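Side-chain contacts in octopine dehydrogenase (Pecten maximus, PDB 3C7A), which catalyses the NADH-dependent reductive condensation of L-arginine with pyruvate to D-octopine, and the reverse oxidation: residues T52-V55 against T61-E64; K254-A259 against G339-A344; V307-A312 against N323-E328. All blocks are in the same frame, centred on the assembly; numbering follows the deposited sequence.

In the fold
Along the chain, contact 1 closes first, in the NAD-binding part, where it joins the hairpin strands 51-56 and 62-67; strand 51-56 also pairs with strand 156-171 of the large mixed sheet. Contacts 2 and 3 both fall within the alpha-helical domain of the opine dehydrogenases; contact 3 is formed wholly between the two halves of contact 2, whose helices 240-263 and 330-344 bracket it in sequence. Centres of contacts 1 and 2 are about 46 Å apart, on opposite sides of the chain's centre; contact 3 is about 32 Å from contact 1 and about 31 Å from contact 2, centre to centre. Contact 3 is the one that reaches the active site, through Tyr325 beside His212.

Contact 1 of 3, residues T52-V55 against T61-E64; sequences TVIV and TQTE
Val55 and Thr63 form the hydrogen-bonded pair of an antiparallel beta hairpin, strands 51-56 and 62-67, whose segments run at 161° to each other. Two backbone bonds join the pair: Val55 N to Thr63 O at 2.9 Å, and Thr63 N to Val55 O at 3.0 Å. The neighbouring Ile54-Glu64 pair is non-hydrogen-bonded, and CA-H...O contacts accompany the regular bonds: Glu64 CA lies 3.5 Å from Val53 O, and Gln62 CA lies 3.4 Å from Val55 O.

The side-chain contacts are looser. On the face carrying Ile54 and Glu64, the extended chain of Glu64 crosses that of Thr52 at a slant, bringing OE2 to 4.2 Å from Thr52 CG2. Thr63 shares the other face with Val55, and its OG1 hydrogen-bonds to Glu57 in the turn; Gln62 NE2 is held likewise by Asn56.

Strand 51-56 is also bonded, in parallel, to strand 156-171, through Thr52 and Ile54, which ties the hairpin into the large mixed sheet. Ile54 directs its CG2 branch, anti to the backbone N, at the amide of Gln62, ending 3.9 Å from Gln62 OE1.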
ATOM      1  N   THR A  52     -23.318  -7.000  -9.595  1.00 21.97           N
ATOM      2  CA  THR A  52     -23.064  -6.323 -10.877  1.00 22.06           C
ATOM      3  C   THR A  52     -21.870  -5.354 -10.837  1.00 22.23           C
ATOM      4  O   THR A  52     -21.784  -4.494  -9.956  1.00 22.13           O
ATOM      5  CB  THR A  52     -24.328  -5.564 -11.379  1.00 22.05           C
ATOM      6  OG1 THR A  52     -25.477  -6.416 -11.284  1.00 21.93           O
ATOM      7  CG2 THR A  52     -24.163  -5.110 -12.827  1.00 22.04           C
ATOM      8  N   VAL A  53     -20.961  -5.508 -11.802  1.00 22.52           N
ATOM      9  CA  VAL A  53     -19.821  -4.599 -11.985  1.00 22.87           C
ATOM     10  C   VAL A  53     -19.946  -3.862 -13.328  1.00 23.21           C
ATOM     11  O   VAL A  53     -20.039  -4.494 -14.383  1.00 23.19           O
ATOM     12  CB  VAL A  53     -18.458  -5.353 -11.921  1.00 22.82           C
ATOM     13  CG1 VAL A  53     -17.287  -4.385 -12.081  1.00 22.60           C
ATOM     14  CG2 VAL A  53     -18.318  -6.135 -10.615  1.00 22.64           C
ATOM     15  N   ILE A  54     -19.949  -2.529 -13.276  1.00 23.70           N
ATOM     16  CA  ILE A  54     -20.059  -1.689 -14.478  1.00 24.22           C
ATOM     17  C   ILE A  54     -18.696  -1.099 -14.854  1.00 24.61           C
ATOM     18  O   ILE A  54     -18.075  -0.393 -14.055  1.00 24.66           O
ATOM     19  CB  ILE A  54     -21.099  -0.549 -14.294  1.00 24.14           C
ATOM     20  CG1 ILE A  54     -22.441  -1.113 -13.815  1.00 24.10           C
ATOM     21  CG2 ILE A  54     -21.281   0.239 -15.597  1.00 24.24           C
ATOM     22  CD1 ILE A  54     -23.345  -0.093 -13.150  1.00 24.10           C
ATOM     23  N   VAL A  55     -18.246  -1.392 -16.074  1.00 25.13           N
ATOM     24  CA  VAL A  55     -16.910  -0.999 -16.537  1.00 25.76           C
ATOM     25  C   VAL A  55     -16.961   0.062 -17.646  1.00 26.21           C
ATOM     26  O   VAL A  55     -17.534  -0.171 -18.714  1.00 26.14           O
ATOM     27  CB  VAL A  55     -16.083  -2.231 -17.017  1.00 25.68           C
ATOM     28  CG1 VAL A  55     -14.699  -1.812 -17.501  1.00 25.74           C
ATOM     29  CG2 VAL A  55     -15.958  -3.270 -15.905  1.00 25.79           C
ATOM     30  N   THR A  61     -18.268   3.713 -24.182  1.00 31.23           N
ATOM     31  CA  THR A  61     -19.308   2.716 -23.915  1.00 31.06           C
ATOM     32  C   THR A  61     -19.138   2.076 -22.530  1.00 30.85           C
ATOM     33  O   THR A  61     -18.164   2.358 -21.827  1.00 30.83           O
ATOM     34  CB  THR A  61     -19.323   1.608 -24.998  1.00 31.08           C
ATOM     35  OG1 THR A  61     -17.999   1.089 -25.177  1.00 31.15           O
ATOM     36  CG2 THR A  61     -19.835   2.156 -26.327  1.00 31.22           C
ATOM     37  N   GLN A  62     -20.092   1.225 -22.151  1.00 30.55           N
ATOM     38  CA  GLN A  62     -20.074   0.543 -20.852  1.00 30.29           C
ATOM     39  C   GLN A  62     -20.368  -0.956 -20.979  1.00 30.02           C
ATOM     40  O   GLN A  62     -21.186  -1.368 -21.805  1.00 30.07           O
ATOM     41  CB  GLN A  62     -21.071   1.191 -19.882  1.00 30.28           C
ATOM     42  CG  GLN A  62     -20.681   2.592 -19.411  1.00 30.39           C
ATOM     43  CD  GLN A  62     -21.621   3.158 -18.354  1.00 30.45           C
ATOM     44  OE1 GLN A  62     -22.774   2.741 -18.236  1.00 30.91           O
ATOM     45  NE2 GLN A  62     -21.126   4.121 -17.583  1.00 30.60           N
ATOM     46  N   THR A  63     -19.700  -1.756 -20.148  1.00 29.62           N
ATOM     47  CA  THR A  63     -19.877  -3.214 -20.128  1.00 29.23           C
ATOM     48  C   THR A  63     -20.276  -3.693 -18.725  1.00 28.83           C
ATOM     49  O   THR A  63     -19.738  -3.213 -17.725  1.00 28.79           O
ATOM     50  CB  THR A  63     -18.587  -3.949 -20.583  1.00 29.28           C
ATOM     51  OG1 THR A  63     -18.038  -3.301 -21.739  1.00 29.53           O
ATOM     52  CG2 THR A  63     -18.872  -5.409 -20.921  1.00 29.29           C
ATOM     53  N   GLU A  64     -21.218  -4.637 -18.666  1.00 28.31           N
ATOM     54  CA  GLU A  64     -21.703  -5.201 -17.399  1.00 27.88           C
ATOM     55  C   GLU A  64     -21.212  -6.634 -17.164  1.00 27.29           C
ATOM     56  O   GLU A  64     -21.168  -7.442 -18.095  1.00 27.30           O
ATOM     57  CB  GLU A  64     -23.236  -5.176 -17.344  1.00 27.94           C
ATOM     58  CG  GLU A  64     -23.857  -3.801 -17.104  1.00 28.14           C
ATOM     59  CD  GLU A  64     -25.348  -3.869 -16.786  1.00 28.36           C
ATOM     60  OE1 GLU A  64     -26.040  -4.779 -17.294  1.00 28.82           O
ATOM     61  OE2 GLU A  64     -25.833  -3.001 -16.029  1.00 29.10           O
TER

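Contact 2 of 3, residues K254-A259 against G339-A344; sequences KDVANA and GVAIAA
Val256 is the side chain on which the contact turns: its two methyl branches reach different residues of the facing helix. CG1, lying anti to the backbone N (chi1 177°), meets Val340 CG1 at 4.5 Å, a methyl-to-methyl approach. CG2 points instead at Ala341, with 4.4 Å between Val256 CG2 and Ala341 CB. Val256, Val340 and Ala341 are all buried, and this is the closer part of the interface, although even here the distances are those of light apolar contact. No hydrogen bond crosses it.

The backbones come nearest where the small Ala341 meets Val256, their CA atoms 6.4 Å apart. Here helix 240-263 packs against the C-terminal end of helix 330-344, within the alpha-helical domain of the opine dehydrogenases. Val256 is about 11 Å, side chain to side chain, from Met206, which binds L-arginine.

Toward the ends of the two segments the packing is slacker. Ala259 and Ala344 both turn their methyls to the other helix, yet neither CB comes closer to it than 4.7 Å, and both residues are partly exposed; Ala259 also touches Val346, in the loop after helix 330-344. On the solvent side of helix 240-263, Asp255 and Asn258 are exposed and do not touch 339-344.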
ATOM      1  N   LYS A 254      18.583   6.731  -2.346  1.00 17.43           N
ATOM      2  CA  LYS A 254      19.688   6.121  -3.094  1.00 17.72           C
ATOM      3  C   LYS A 254      20.878   5.739  -2.209  1.00 17.71           C
ATOM      4  O   LYS A 254      21.492   4.688  -2.414  1.00 17.70           O
ATOM      5  CB  LYS A 254      20.141   7.038  -4.237  1.00 17.80           C
ATOM      6  CG  LYS A 254      19.256   6.960  -5.479  1.00 18.40           C
ATOM      7  CD  LYS A 254      19.359   8.202  -6.361  1.00 19.24           C
ATOM      8  CE  LYS A 254      20.582   8.183  -7.276  1.00 19.96           C
ATOM      9  NZ  LYS A 254      21.788   8.780  -6.629  1.00 20.31           N
ATOM     10  N   ASP A 255      21.192   6.591  -1.231  1.00 17.82           N
ATOM     11  CA  ASP A 255      22.270   6.337  -0.267  1.00 17.89           C
ATOM     12  C   ASP A 255      22.066   5.036   0.520  1.00 17.95           C
ATOM     13  O   ASP A 255      23.023   4.298   0.768  1.00 17.90           O
ATOM     14  CB  ASP A 255      22.415   7.511   0.713  1.00 17.96           C
ATOM     15  CG  ASP A 255      22.972   8.772   0.059  1.00 18.27           C
ATOM     16  OD1 ASP A 255      23.678   8.679  -0.970  1.00 18.49           O
ATOM     17  OD2 ASP A 255      22.708   9.870   0.593  1.00 18.79           O
ATOM     18  N   VAL A 256      20.817   4.767   0.903  1.00 17.97           N
ATOM     19  CA  VAL A 256      20.461   3.562   1.666  1.00 18.16           C
ATOM     20  C   VAL A 256      20.621   2.285   0.826  1.00 18.23           C
ATOM     21  O   VAL A 256      21.157   1.281   1.309  1.00 18.24           O
ATOM     22  CB  VAL A 256      19.021   3.663   2.260  1.00 18.07           C
ATOM     23  CG1 VAL A 256      18.629   2.382   2.993  1.00 18.11           C
ATOM     24  CG2 VAL A 256      18.912   4.854   3.205  1.00 18.20           C
ATOM     25  N   ALA A 257      20.166   2.337  -0.426  1.00 18.35           N
ATOM     26  CA  ALA A 257      20.240   1.197  -1.343  1.00 18.47           C
ATOM     27  C   ALA A 257      21.680   0.768  -1.658  1.00 18.64           C
ATOM     28  O   ALA A 257      21.977  -0.430  -1.698  1.00 18.57           O
ATOM     29  CB  ALA A 257      19.473   1.498  -2.629  1.00 18.44           C
ATOM     30  N   ASN A 258      22.561   1.746  -1.876  1.00 18.86           N
ATOM     31  CA  ASN A 258      23.976   1.487  -2.170  1.00 19.16           C
ATOM     32  C   ASN A 258      24.741   0.853  -1.005  1.00 19.31           C
ATOM     33  O   ASN A 258      25.659   0.056  -1.220  1.00 19.34           O
ATOM     34  CB  ASN A 258      24.687   2.773  -2.619  1.00 19.16           C
ATOM     35  CG  ASN A 258      24.337   3.182  -4.046  1.00 19.48           C
ATOM     36  OD1 ASN A 258      24.021   2.343  -4.892  1.00 19.70           O
ATOM     37  ND2 ASN A 258      24.407   4.480  -4.319  1.00 19.84           N
ATOM     38  N   ALA A 259      24.358   1.212   0.219  1.00 19.53           N
ATOM     39  CA  ALA A 259      24.995   0.688   1.432  1.00 19.73           C
ATOM     40  C   ALA A 259      24.665  -0.786   1.694  1.00 19.89           C
ATOM     41  O   ALA A 259      25.509  -1.532   2.198  1.00 19.85           O
ATOM     42  CB  ALA A 259      24.624   1.543   2.639  1.00 19.74           C
ATOM     43  N   GLY A 339      13.724   2.727  10.258  1.00 15.17           N
ATOM     44  CA  GLY A 339      14.259   1.515  10.888  1.00 15.37           C
ATOM     45  C   GLY A 339      15.305   0.790  10.054  1.00 15.50           C
ATOM     46  O   GLY A 339      16.299   0.291  10.592  1.00 15.52           O
ATOM     47  N   VAL A 340      15.076   0.733   8.743  1.00 15.60           N
ATOM     48  CA  VAL A 340      16.012   0.122   7.792  1.00 15.68           C
ATOM     49  C   VAL A 340      17.316   0.930   7.707  1.00 15.79           C
ATOM     50  O   VAL A 340      18.409   0.353   7.661  1.00 15.64           O
ATOM     51  CB  VAL A 340      15.371  -0.042   6.378  1.00 15.68           C
ATOM     52  CG1 VAL A 340      16.363  -0.644   5.381  1.00 15.61           C
ATOM     53  CG2 VAL A 340      14.111  -0.903   6.451  1.00 15.65           C
ATOM     54  N   ALA A 341      17.190   2.257   7.704  1.00 15.93           N
ATOM     55  CA  ALA A 341      18.341   3.165   7.645  1.00 16.13           C
ATOM     56  C   ALA A 341      19.264   3.052   8.864  1.00 16.33           C
ATOM     57  O   ALA A 341      20.490   3.099   8.720  1.00 16.27           O
ATOM     58  CB  ALA A 341      17.876   4.606   7.459  1.00 16.08           C
ATOM     59  N   ILE A 342      18.670   2.902  10.051  1.00 16.50           N
ATOM     60  CA  ILE A 342      19.418   2.738  11.305  1.00 16.81           C
ATOM     61  C   ILE A 342      20.285   1.471  11.282  1.00 16.99           C
ATOM     62  O   ILE A 342      21.456   1.506  11.672  1.00 17.07           O
ATOM     63  CB  ILE A 342      18.479   2.747  12.553  1.00 16.76           C
ATOM     64  CG1 ILE A 342      17.871   4.140  12.759  1.00 16.87           C
ATOM     65  CG2 ILE A 342      19.230   2.306  13.818  1.00 16.97           C
ATOM     66  CD1 ILE A 342      16.765   4.202  13.811  1.00 16.84           C
ATOM     67  N   ALA A 343      19.704   0.369  10.808  1.00 17.15           N
ATOM     68  CA  ALA A 343      20.405  -0.913  10.694  1.00 17.35           C
ATOM     69  C   ALA A 343      21.581  -0.878   9.710  1.00 17.49           C
ATOM     70  O   ALA A 343      22.553  -1.622   9.871  1.00 17.39           O
ATOM     71  CB  ALA A 343      19.426  -2.019  10.315  1.00 17.38           C
ATOM     72  N   ALA A 344      21.486  -0.014   8.699  1.00 17.65           N
ATOM     73  CA  ALA A 344      22.533   0.128   7.681  1.00 17.91           C
ATOM     74  C   ALA A 344      23.595   1.174   8.045  1.00 18.08           C
ATOM     75  O   ALA A 344      24.673   1.207   7.443  1.00 18.11           O
ATOM     76  CB  ALA A 344      21.912   0.444   6.321  1.00 17.83           C
TER

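Contact 3 of 3, residues V307-A312 against N323-E328; sequences VHPVKA and NRYLTE
Pro309 leans its ring against Asn323 and Tyr325, where the lead-in to the beta hairpin 310-313/316-319 of the alpha-helical domain meets the loop between that hairpin and helix 330-344. The pyrrolidine ring and the Asn323 side chain cross at about a right angle, with Pro309 CG 4.0 Å from Asn323 ND2. This is a van der Waals approach, and no direct hydrogen bond links the two segments. A first torsion of 19° leaves CG of Asn323 close to eclipsing its backbone N, a strained and perhaps uncertain placement, with ND2 on the side of the proline.

The phenol ring of Tyr325 reaches the same CG obliquely, its CE1 4.4 Å from Pro309 CG, so a single ring carbon of the proline serves both neighbours. Elsewhere the Tyr325 ring packs edge-to-face with His212, the active-site residue that also binds pyruvate; this surface contact thus adjoins the catalytic centre. Arg324, between Asn323 and Tyr325, is an NAD(+)-binding residue.

Within the loop, Thr327 OG1 donates to a lone pair of Asn323 O at 2.9 Å, bridging residues four apart in sequence, with Tyr325 between them. Between Val307 and Tyr325 a water links the segments, 3.2 Å from Tyr325 OH and giving a weak bond of 3.3 Å to Val307 O.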
ATOM      1  N   VAL A 307      -7.383  20.290  -5.096  1.00 22.47           N
ATOM      2  CA  VAL A 307      -7.154  21.261  -4.006  1.00 22.25           C
ATOM      3  C   VAL A 307      -6.965  20.640  -2.611  1.00 22.07           C
ATOM      4  O   VAL A 307      -7.223  19.450  -2.407  1.00 22.05           O
ATOM      5  CB  VAL A 307      -8.293  22.330  -3.932  1.00 22.27           C
ATOM      6  CG1 VAL A 307      -8.283  23.233  -5.163  1.00 22.31           C
ATOM      7  CG2 VAL A 307      -9.663  21.672  -3.742  1.00 22.21           C
ATOM      8  N   HIS A 308      -6.519  21.470  -1.664  1.00 21.88           N
ATOM      9  CA  HIS A 308      -6.350  21.101  -0.251  1.00 21.76           C
ATOM     10  C   HIS A 308      -7.689  20.853   0.467  1.00 21.66           C
ATOM     11  O   HIS A 308      -8.711  21.425   0.079  1.00 21.52           O
ATOM     12  CB  HIS A 308      -5.595  22.211   0.494  1.00 21.73           C
ATOM     13  CG  HIS A 308      -4.105  22.155   0.340  1.00 21.76           C
ATOM     14  ND1 HIS A 308      -3.439  22.769  -0.698  1.00 21.82           N
ATOM     15  CD2 HIS A 308      -3.151  21.579   1.109  1.00 21.74           C
ATOM     16  CE1 HIS A 308      -2.139  22.562  -0.570  1.00 21.72           C
ATOM     17  NE2 HIS A 308      -1.938  21.843   0.519  1.00 21.78           N
ATOM     18  N   PRO A 309      -7.688  20.000   1.515  1.00 21.64           N
ATOM     19  CA  PRO A 309      -8.865  19.874   2.386  1.00 21.60           C
ATOM     20  C   PRO A 309      -8.968  21.021   3.404  1.00 21.54           C
ATOM     21  O   PRO A 309      -7.987  21.324   4.093  1.00 21.49           O
ATOM     22  CB  PRO A 309      -8.636  18.535   3.093  1.00 21.57           C
ATOM     23  CG  PRO A 309      -7.159  18.352   3.105  1.00 21.61           C
ATOM     24  CD  PRO A 309      -6.598  19.089   1.918  1.00 21.64           C
ATOM     25  N   VAL A 310     -10.144  21.648   3.486  1.00 21.52           N
ATOM     26  CA  VAL A 310     -10.365  22.833   4.339  1.00 21.47           C
ATOM     27  C   VAL A 310     -11.682  22.787   5.140  1.00 21.55           C
ATOM     28  O   VAL A 310     -12.529  21.922   4.903  1.00 21.47           O
ATOM     29  CB  VAL A 310     -10.308  24.168   3.522  1.00 21.47           C
ATOM     30  CG1 VAL A 310      -8.908  24.420   2.962  1.00 21.39           C
ATOM     31  CG2 VAL A 310     -11.361  24.187   2.410  1.00 21.32           C
ATOM     32  N   LYS A 311     -11.837  23.727   6.079  1.00 21.60           N
ATOM     33  CA  LYS A 311     -13.067  23.879   6.878  1.00 21.83           C
ATOM     34  C   LYS A 311     -13.388  25.353   7.190  1.00 21.91           C
ATOM     35  O   LYS A 311     -12.504  26.213   7.131  1.00 21.91           O
ATOM     36  CB  LYS A 311     -12.997  23.047   8.169  1.00 21.78           C
ATOM     37  CG  LYS A 311     -11.906  23.467   9.153  1.00 21.87           C
ATOM     38  CD  LYS A 311     -11.853  22.533  10.353  1.00 22.00           C
ATOM     39  CE  LYS A 311     -10.724  22.915  11.298  1.00 22.53           C
ATOM     40  NZ  LYS A 311     -10.637  21.996  12.467  1.00 22.99           N
ATOM     41  N   ALA A 312     -14.648  25.629   7.534  1.00 22.09           N
ATOM     42  CA  ALA A 312     -15.149  27.003   7.711  1.00 22.21           C
ATOM     43  C   ALA A 312     -14.790  27.648   9.053  1.00 22.35           C
ATOM     44  O   ALA A 312     -15.011  27.058  10.113  1.00 22.29           O
ATOM     45  CB  ALA A 312     -16.660  27.046   7.492  1.00 22.20           C
ATOM     46  N   ASN A 323      -7.308  13.324   8.622  1.00 28.44           N
ATOM     47  CA  ASN A 323      -7.982  12.461   7.702  1.00 28.48           C
ATOM     48  C   ASN A 323      -7.000  11.341   7.719  1.00 28.40           C
ATOM     49  O   ASN A 323      -6.770  10.818   8.781  1.00 28.53           O
ATOM     50  CB  ASN A 323      -8.103  13.110   6.332  1.00 28.58           C
ATOM     51  CG  ASN A 323      -7.142  14.233   6.137  1.00 28.72           C
ATOM     52  OD1 ASN A 323      -6.025  14.146   6.507  1.00 29.20           O
ATOM     53  ND2 ASN A 323      -7.613  15.316   5.600  1.00 29.13           N
ATOM     54  N   ARG A 324      -6.399  10.995   6.590  1.00 28.19           N
ATOM     55  CA  ARG A 324      -5.534   9.837   6.497  1.00 27.99           C
ATOM     56  C   ARG A 324      -4.197  10.065   5.803  1.00 27.52           C
ATOM     57  O   ARG A 324      -3.370   9.169   5.739  1.00 27.51           O
ATOM     58  CB  ARG A 324      -6.283   8.632   5.911  1.00 28.04           C
ATOM     59  CG  ARG A 324      -7.311   7.993   6.843  1.00 28.40           C
ATOM     60  CD  ARG A 324      -7.968   6.764   6.259  1.00 28.54           C
ATOM     61  NE  ARG A 324      -8.961   6.186   7.154  1.00 29.83           N
ATOM     62  CZ  ARG A 324      -9.818   5.248   6.780  1.00 30.27           C
ATOM     63  NH1 ARG A 324     -10.722   4.776   7.597  1.00 30.57           N
ATOM     64  NH2 ARG A 324      -9.777   4.812   5.555  1.00 30.67           N
ATOM     65  N   TYR A 325      -3.969  11.287   5.346  1.00 26.96           N
ATOM     66  CA  TYR A 325      -2.687  11.665   4.739  1.00 26.33           C
ATOM     67  C   TYR A 325      -1.499  11.455   5.683  1.00 25.92           C
ATOM     68  O   TYR A 325      -0.384  11.183   5.232  1.00 25.85           O
ATOM     69  CB  TYR A 325      -2.704  13.127   4.267  1.00 26.39           C
ATOM     70  CG  TYR A 325      -3.511  13.401   3.012  1.00 26.38           C
ATOM     71  CD1 TYR A 325      -4.599  14.275   3.041  1.00 26.56           C
ATOM     72  CD2 TYR A 325      -3.179  12.805   1.792  1.00 26.43           C
ATOM     73  CE1 TYR A 325      -5.342  14.544   1.893  1.00 26.57           C
ATOM     74  CE2 TYR A 325      -3.918  13.066   0.635  1.00 26.41           C
ATOM     75  CZ  TYR A 325      -4.998  13.937   0.696  1.00 26.52           C
ATOM     76  OH  TYR A 325      -5.736  14.203  -0.437  1.00 26.31           O
ATOM     77  N   LEU A 326      -1.744  11.589   6.986  1.00 25.31           N
ATOM     78  CA  LEU A 326      -0.690  11.460   7.997  1.00 24.74           C
ATOM     79  C   LEU A 326      -0.878  10.250   8.918  1.00 24.38           C
ATOM     80  O   LEU A 326       0.103   9.664   9.379  1.00 24.31           O
ATOM     81  CB  LEU A 326      -0.571  12.745   8.829  1.00 24.71           C
ATOM     82  CG  LEU A 326      -0.199  14.065   8.136  1.00 24.65           C
ATOM     83  CD1 LEU A 326      -0.364  15.236   9.096  1.00 24.47           C
ATOM     84  CD2 LEU A 326       1.218  14.041   7.561  1.00 24.27           C
ATOM     85  N   THR A 327      -2.133   9.880   9.176  1.00 23.91           N
ATOM     86  CA  THR A 327      -2.447   8.777  10.096  1.00 23.44           C
ATOM     87  C   THR A 327      -2.094   7.387   9.545  1.00 23.10           C
ATOM     88  O   THR A 327      -2.006   6.419  10.306  1.00 22.97           O
ATOM     89  CB  THR A 327      -3.929   8.805  10.564  1.00 23.48           C
ATOM     90  OG1 THR A 327      -4.801   8.765   9.429  1.00 23.40           O
ATOM     91  CG2 THR A 327      -4.217  10.062  11.382  1.00 23.49           C
ATOM     92  N   GLU A 328      -1.896   7.298   8.229  1.00 22.62           N
ATOM     93  CA  GLU A 328      -1.468   6.057   7.576  1.00 22.20           C
ATOM     94  C   GLU A 328      -0.027   6.138   7.055  1.00 21.80           C
ATOM     95  O   GLU A 328       0.772   5.231   7.292  1.00 21.72           O
ATOM     96  CB  GLU A 328      -2.428   5.673   6.440  1.00 22.26           C
ATOM     97  CG  GLU A 328      -3.715   4.978   6.894  1.00 22.57           C
ATOM     98  CD  GLU A 328      -3.673   3.461   6.735  1.00 23.25           C
ATOM     99  OE1 GLU A 328      -3.605   2.977   5.584  1.00 23.33           O
ATOM    100  OE2 GLU A 328      -3.729   2.749   7.762  1.00 23.10           O
TER
HETATM  101  O   HOH W   1      -7.625  16.753  -0.496  1.00 48.80           O